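Local atomic coordinates of Glyco_hydro_cc domain-containing protein (Cryptococcus neoformans, PDB entry 6UBC), a protein that probably binds oligosaccharides of the beta-1,3-glucan type, as a subgroup VII member of glycoside hydrolase family GH128. Residues 322-325 / 326-330. Residues are numbered along the deposited sequence; the frame is centred on the assembly and turned at random.
Sequences TKWL and SAFSS
Trp324 and Phe328, one turn apart at the start of helix 324-331, lay their rings together on its buried side. The planes are near parallel, at 23°, but slid apart, with centroids 5.1 Å from each other, so there is little true overlap; the touching is done by the far end of the six-membered ring of the indole, whose CZ3 comes within 3.5 Å of Phe328 CG while CH2 approaches CD1. Both side chains leave the backbone with CG anti to N (chi1 -164° for Trp324, 172° for Phe328); the four-residue spacing puts both on one flank, and the shared anti torsion swings both rings the same way. Leu325 extends this apolar surface, its CD1 lying 3.9 Å from Phe328 CD2, and reaches on to Tyr358 and Tyr362 of helix 348-362.

Backbone bonds wind the first turn. Phe328 N donates to Trp324 O at 2.9 Å, and Ser329 N meets Leu325 O at 2.8 Å, whereas the bond from Ala327 N to the N-cap carbonyl of Lys323 is weak at 3.4 Å. Lys323 has positive phi, turning the chain out of helix 319-322 into the next. At this bend Ser326 OG packs 3.4 Å from Lys323 CB; small Ser326 and Ala327 suit the more open flank.

The carboxylate of Glu319 accepts bonds from Leu325 N and Ser326 N, amides that the young helix cannot yet satisfy, and Trp324 NE1 finds Ile285 O. With Trp294 meeting Phe328 edge-to-face, the chemistry implies an amphipathic helix start: its aromatic side is sunk against helix 287-298, and a negative charge probably favours the helix dipole at its N-terminus.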
loop_
_atom_site.group_PDB
_atom_site.type_symbol
_atom_site.label_atom_id
_atom_site.label_comp_id
_atom_site.label_asym_id
_atom_site.label_seq_id
_atom_site.Cartn_x
_atom_site.Cartn_y
_atom_site.Cartn_z
ATOM N N THR A 322 17.895 -1.509 -8.890
ATOM C CA THR A 322 17.540 -0.100 -9.279
ATOM C C THR A 322 18.010 0.881 -8.195
ATOM O O THR A 322 18.355 2.006 -8.554
ATOM C CB THR A 322 16.041 0.109 -9.465
ATOM O OG1 THR A 322 15.485 -0.333 -8.239
ATOM C CG2 THR A 322 15.504 -0.676 -10.615
ATOM N N LYS A 323 18.015 0.467 -6.919
ATOM C CA LYS A 323 18.572 1.270 -5.791
ATOM C C LYS A 323 17.883 2.639 -5.668
ATOM O O LYS A 323 18.537 3.597 -5.225
ATOM C CB LYS A 323 20.087 1.402 -6.000
ATOM C CG LYS A 323 20.822 0.063 -6.004
ATOM C CD LYS A 323 22.290 0.308 -6.000
ATOM C CE LYS A 323 23.098 -0.965 -5.897
ATOM N NZ LYS A 323 24.450 -0.742 -6.462
ATOM N N TRP A 324 16.569 2.705 -5.843
ATOM C CA TRP A 324 15.813 3.947 -5.560
ATOM C C TRP A 324 15.624 4.089 -4.047
ATOM O O TRP A 324 16.041 5.122 -3.456
ATOM C CB TRP A 324 14.470 3.947 -6.291
ATOM C CG TRP A 324 13.813 5.295 -6.366
ATOM C CD1 TRP A 324 13.793 6.163 -7.433
ATOM C CD2 TRP A 324 13.074 5.930 -5.318
ATOM N NE1 TRP A 324 13.102 7.307 -7.086
ATOM C CE2 TRP A 324 12.690 7.213 -5.786
ATOM C CE3 TRP A 324 12.792 5.593 -4.000
ATOM C CZ2 TRP A 324 12.057 8.134 -4.962
ATOM C CZ3 TRP A 324 12.152 6.508 -3.195
ATOM C CH2 TRP A 324 11.723 7.727 -3.708
ATOM N N LEU A 325 14.980 3.093 -3.437
ATOM C CA LEU A 325 14.672 3.161 -2.010
ATOM C C LEU A 325 15.970 3.234 -1.215
ATOM O O LEU A 325 16.014 3.884 -0.150
ATOM C CB LEU A 325 13.855 1.973 -1.562
ATOM C CG LEU A 325 13.167 2.150 -0.214
ATOM C CD1 LEU A 325 12.201 3.347 -0.183
ATOM C CD2 LEU A 325 12.430 0.890 0.181
ATOM N N SER A 326 16.975 2.478 -1.623
ATOM C CA SER A 326 18.235 2.426 -0.834
ATOM C C SER A 326 18.885 3.804 -0.854
ATOM O O SER A 326 19.394 4.245 0.210
ATOM C CB SER A 326 19.170 1.350 -1.281
ATOM O OG SER A 326 19.584 1.501 -2.638
ATOM N N ALA A 327 18.910 4.453 -2.002
ATOM C CA ALA A 327 19.476 5.826 -2.051
ATOM C C ALA A 327 18.584 6.789 -1.275
ATOM O O ALA A 327 19.110 7.660 -0.583
ATOM C CB ALA A 327 19.687 6.311 -3.454
ATOM N N PHE A 328 17.276 6.682 -1.401
ATOM C CA PHE A 328 16.298 7.530 -0.680
ATOM C C PHE A 328 16.549 7.394 0.823
ATOM O O PHE A 328 16.580 8.379 1.558
ATOM C CB PHE A 328 14.873 7.095 -1.067
ATOM C CG PHE A 328 13.723 7.704 -0.307
ATOM C CD1 PHE A 328 13.202 8.954 -0.669
ATOM C CD2 PHE A 328 13.123 7.037 0.768
ATOM C CE1 PHE A 328 12.169 9.526 0.064
ATOM C CE2 PHE A 328 12.065 7.602 1.450
ATOM C CZ PHE A 328 11.587 8.844 1.110
ATOM N N SER A 329 16.749 6.174 1.295
ATOM C CA SER A 329 16.957 5.869 2.728
ATOM C C SER A 329 18.221 6.553 3.236
ATOM O O SER A 329 18.215 7.041 4.405
ATOM C CB SER A 329 17.029 4.353 2.944
ATOM O OG SER A 329 17.196 4.019 4.340
ATOM N N SER A 330 19.251 6.571 2.405
ATOM C CA SER A 330 20.539 7.238 2.677
ATOM C C SER A 330 20.354 8.739 2.813
ATOM O O SER A 330 20.985 9.316 3.727
ATOM C CB SER A 330 21.526 6.944 1.616
ATOM O OG SER A 330 21.861 5.597 1.757
#